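Pdx2 protein (Plasmodium falciparum, PDB 2ABW) hydrolyses glutamine to glutamate and ammonia, which is channelled to the active site of Pdx1 for pyridoxal 5'-phosphate synthesis. Local coordinates at residues P28-I33 with Y208-V213. Numbering follows the deposited sequence.
Sequences PSLNII and YFYEKV
Leu30 and Tyr210 bring the edge strand of the central sheet against the C-terminal helix, their CA atoms 8.4 Å apart, the nearest pair between 28-33 and 208-213. The setting is the class I glutamine amidotransferase fold, in which helices pack on a mixed sheet; strand 30-35 is outermost and pairs in parallel with strand 4-9, and helix 204-219 is the last helix of the chain. At that separation the backbones cannot meet, and the side chains of Tyr210 and Leu30 bridge the gap between them. With CG anti to the backbone N of Tyr210 (chi1 171°), the ring reaches out from the helix, and it and the side chain of Leu30 run past each other in opposite directions.

Both branches of Leu30 rest beside the same part of the phenol. Leu30 CD2 lies 3.8 Å from Tyr210 CD1, while the Leu30 CD1 methyl sits 3.9 Å from that same ring carbon. Further along the ring, Tyr210 CE1 is 4.0 Å from Leu30 CB, so the contact runs from the methyls back to the root of the leucine. The CD2 methyl approaches the ring obliquely, and the Leu30-Tyr210 touch is apolar; the two segments together bury just 126 Å². Tyr210 OH also comes near Ser29 CB, tentatively, since Ser29 adopts two conformations.

Other residues widen this small patch: Leu30 also touches Ile4 and Ile6 of the neighbouring strand, and Tyr210 leans on Ile27. The Phe209 side chain meets Phe22 of helix 16-23, which Ile32 of the strand touches as well. The glutamine-binding and catalytic residues, among them Cys87, His196 and Glu198, lie away from this contact, making this plain packing between sheet edge and terminal helix, in which Leu30 CD1 also sits 4.0 Å from Tyr210 CE1.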
ATOM      1  N   PRO A  28      -5.819  -7.417  20.385  0.60 16.94           N
ATOM      2  CA  PRO A  28      -7.204  -7.696  20.657  0.60 18.29           C
ATOM      3  C   PRO A  28      -8.250  -6.924  19.889  0.60 18.23           C
ATOM      4  O   PRO A  28      -9.209  -7.548  19.472  0.60 20.16           O
ATOM      5  CB  PRO A  28      -7.338  -7.487  22.179  0.60 17.63           C
ATOM      6  CG  PRO A  28      -6.033  -7.880  22.662  0.60 18.12           C
ATOM      7  CD  PRO A  28      -5.077  -7.289  21.665  0.60 15.99           C
ATOM      8  N   SER A  29      -8.036  -5.612  19.747  0.60 20.85           N
ATOM      9  CA  SER A  29      -9.002  -4.640  19.245  0.60 20.54           C
ATOM     10  C   SER A  29      -9.161  -4.732  17.699  1.00 21.45           C
ATOM     11  O   SER A  29     -10.062  -4.095  17.146  1.00 21.55           O
ATOM     12  CB  SER A  29      -8.478  -3.221  19.610  1.00 22.57           C
ATOM     13  OG  SER A  29      -8.617  -2.942  20.966  1.00 22.03           O
ATOM     14  N   LEU A  30      -8.307  -5.533  17.024  1.00 19.32           N
ATOM     15  CA  LEU A  30      -8.242  -5.561  15.560  1.00 17.73           C
ATOM     16  C   LEU A  30      -9.040  -6.705  14.913  1.00 18.74           C
ATOM     17  O   LEU A  30      -8.804  -7.906  15.154  1.00 20.30           O
ATOM     18  CB  LEU A  30      -6.778  -5.689  15.128  1.00 16.13           C
ATOM     19  CG  LEU A  30      -6.515  -5.733  13.633  1.00 17.46           C
ATOM     20  CD1 LEU A  30      -7.093  -4.435  12.987  1.00 18.68           C
ATOM     21  CD2 LEU A  30      -5.011  -5.763  13.344  1.00 16.58           C
ATOM     22  N   ASN A  31      -9.920  -6.288  13.962  1.00 20.11           N
ATOM     23  CA  ASN A  31     -10.652  -7.157  13.085  1.00 21.41           C
ATOM     24  C   ASN A  31     -10.180  -6.930  11.657  1.00 18.66           C
ATOM     25  O   ASN A  31     -10.020  -5.755  11.296  1.00 18.98           O
ATOM     26  CB  ASN A  31     -12.080  -6.602  13.051  1.00 23.27           C
ATOM     27  CG  ASN A  31     -12.728  -6.555  14.423  1.00 30.50           C
ATOM     28  OD1 ASN A  31     -12.640  -7.516  15.222  1.00 34.45           O
ATOM     29  ND2 ASN A  31     -13.276  -5.386  14.751  1.00 37.74           N
ATOM     30  N   ILE A  32     -10.055  -7.990  10.865  1.00 17.85           N
ATOM     31  CA  ILE A  32      -9.713  -7.832   9.430  1.00 17.04           C
ATOM     32  C   ILE A  32     -10.815  -8.347   8.592  1.00 17.66           C
ATOM     33  O   ILE A  32     -11.401  -9.379   8.876  1.00 18.47           O
ATOM     34  CB  ILE A  32      -8.419  -8.585   9.080  1.00 17.00           C
ATOM     35  CG1 ILE A  32      -7.252  -8.204  10.002  1.00 18.53           C
ATOM     36  CG2 ILE A  32      -8.060  -8.383   7.641  1.00 18.42           C
ATOM     37  CD1 ILE A  32      -6.714  -6.784   9.831  1.00 22.34           C
ATOM     38  N   ILE A  33     -11.150  -7.582   7.534  1.00 15.40           N
ATOM     39  CA  ILE A  33     -12.175  -8.055   6.601  1.00 17.43           C
ATOM     40  C   ILE A  33     -11.722  -8.010   5.200  1.00 16.94           C
ATOM     41  O   ILE A  33     -10.863  -7.234   4.877  1.00 17.28           O
ATOM     42  CB  ILE A  33     -13.511  -7.249   6.753  1.00 16.39           C
ATOM     43  CG1 ILE A  33     -13.394  -5.816   6.318  1.00 17.96           C
ATOM     44  CG2 ILE A  33     -14.019  -7.293   8.196  1.00 21.02           C
ATOM     45  CD1 ILE A  33     -14.733  -5.097   6.190  1.00 20.62           C
ATOM     46  N   TYR A 208       2.898  -0.833  11.989  1.00 13.91           N
ATOM     47  CA  TYR A 208       2.935   0.608  11.704  1.00 13.35           C
ATOM     48  C   TYR A 208       1.620   1.066  11.098  1.00 14.42           C
ATOM     49  O   TYR A 208       1.036   2.094  11.475  1.00 14.76           O
ATOM     50  CB  TYR A 208       4.034   0.907  10.729  1.00 15.65           C
ATOM     51  CG  TYR A 208       4.233   2.349  10.471  1.00 15.24           C
ATOM     52  CD1 TYR A 208       4.795   3.171  11.457  1.00 15.13           C
ATOM     53  CD2 TYR A 208       3.910   2.924   9.301  1.00 16.94           C
ATOM     54  CE1 TYR A 208       4.999   4.521  11.207  1.00 14.71           C
ATOM     55  CE2 TYR A 208       4.162   4.243   9.040  1.00 16.61           C
ATOM     56  CZ  TYR A 208       4.700   5.042   9.989  1.00 15.34           C
ATOM     57  OH  TYR A 208       4.966   6.421   9.815  1.00 16.97           O
ATOM     58  N   PHE A 209       1.133   0.300  10.143  1.00 12.91           N
ATOM     59  CA  PHE A 209      -0.154   0.702   9.482  1.00 13.27           C
ATOM     60  C   PHE A 209      -1.290   0.582  10.509  1.00 13.51           C
ATOM     61  O   PHE A 209      -2.170   1.455  10.538  1.00 14.30           O
ATOM     62  CB  PHE A 209      -0.463  -0.129   8.256  1.00 13.33           C
ATOM     63  CG  PHE A 209      -1.692   0.359   7.523  1.00 13.03           C
ATOM     64  CD1 PHE A 209      -1.655   1.642   6.936  1.00 12.09           C
ATOM     65  CD2 PHE A 209      -2.841  -0.378   7.373  1.00 13.50           C
ATOM     66  CE1 PHE A 209      -2.772   2.135   6.317  1.00 15.87           C
ATOM     67  CE2 PHE A 209      -3.941   0.125   6.730  1.00 14.99           C
ATOM     68  CZ  PHE A 209      -3.900   1.359   6.240  1.00 16.25           C
ATOM     69  N   TYR A 210      -1.310  -0.427  11.353  1.00 13.69           N
ATOM     70  CA  TYR A 210      -2.340  -0.515  12.393  1.00 13.12           C
ATOM     71  C   TYR A 210      -2.320   0.774  13.256  1.00 13.53           C
ATOM     72  O   TYR A 210      -3.382   1.362  13.533  1.00 15.15           O
ATOM     73  CB  TYR A 210      -2.087  -1.727  13.253  1.00 14.39           C
ATOM     74  CG  TYR A 210      -2.984  -1.724  14.435  1.00 12.92           C
ATOM     75  CD1 TYR A 210      -4.294  -2.126  14.375  1.00 14.70           C
ATOM     76  CD2 TYR A 210      -2.571  -1.220  15.662  1.00 14.22           C
ATOM     77  CE1 TYR A 210      -5.127  -2.066  15.487  1.00 13.83           C
ATOM     78  CE2 TYR A 210      -3.389  -1.155  16.770  1.00 13.93           C
ATOM     79  CZ  TYR A 210      -4.700  -1.527  16.685  1.00 14.88           C
ATOM     80  OH  TYR A 210      -5.617  -1.496  17.757  1.00 14.99           O
ATOM     81  N   GLU A 211      -1.160   1.181  13.735  1.00 13.27           N
ATOM     82  CA  GLU A 211      -1.059   2.358  14.571  1.00 14.98           C
ATOM     83  C   GLU A 211      -1.541   3.595  13.802  1.00 16.17           C
ATOM     84  O   GLU A 211      -2.218   4.437  14.409  1.00 16.43           O
ATOM     85  CB  GLU A 211       0.366   2.498  15.039  1.00 15.11           C
ATOM     86  CG  GLU A 211       0.747   1.526  16.095  1.00 16.91           C
ATOM     87  CD  GLU A 211       0.092   1.759  17.433  1.00 22.59           C
ATOM     88  OE1 GLU A 211      -0.271   2.901  17.738  1.00 24.09           O
ATOM     89  OE2 GLU A 211      -0.051   0.835  18.234  1.00 24.07           O
ATOM     90  N   LYS A 212      -1.310   3.635  12.487  1.00 15.47           N
ATOM     91  CA  LYS A 212      -1.802   4.743  11.655  1.00 15.64           C
ATOM     92  C   LYS A 212      -3.307   4.819  11.689  1.00 16.49           C
ATOM     93  O   LYS A 212      -3.962   5.857  11.823  1.00 16.56           O
ATOM     94  CB  LYS A 212      -1.320   4.587  10.238  1.00 16.17           C
ATOM     95  CG  LYS A 212      -1.536   5.756   9.354  1.00 16.45           C
ATOM     96  CD  LYS A 212      -0.810   5.547   8.020  1.00 17.87           C
ATOM     97  CE  LYS A 212      -1.117   6.680   6.970  1.00 18.74           C
ATOM     98  NZ  LYS A 212      -0.341   7.854   7.439  1.00 17.84           N
ATOM     99  N   VAL A 213      -3.928   3.656  11.526  1.00 14.24           N
ATOM    100  CA  VAL A 213      -5.418   3.539  11.553  1.00 14.64           C
ATOM    101  C   VAL A 213      -5.935   3.901  12.938  1.00 16.90           C
ATOM    102  O   VAL A 213      -6.940   4.611  13.076  1.00 16.57           O
ATOM    103  CB  VAL A 213      -5.874   2.130  11.109  1.00 13.59           C
ATOM    104  CG1 VAL A 213      -7.416   2.033  11.204  1.00 17.77           C
ATOM    105  CG2 VAL A 213      -5.416   1.790   9.711  1.00 14.50           C
TER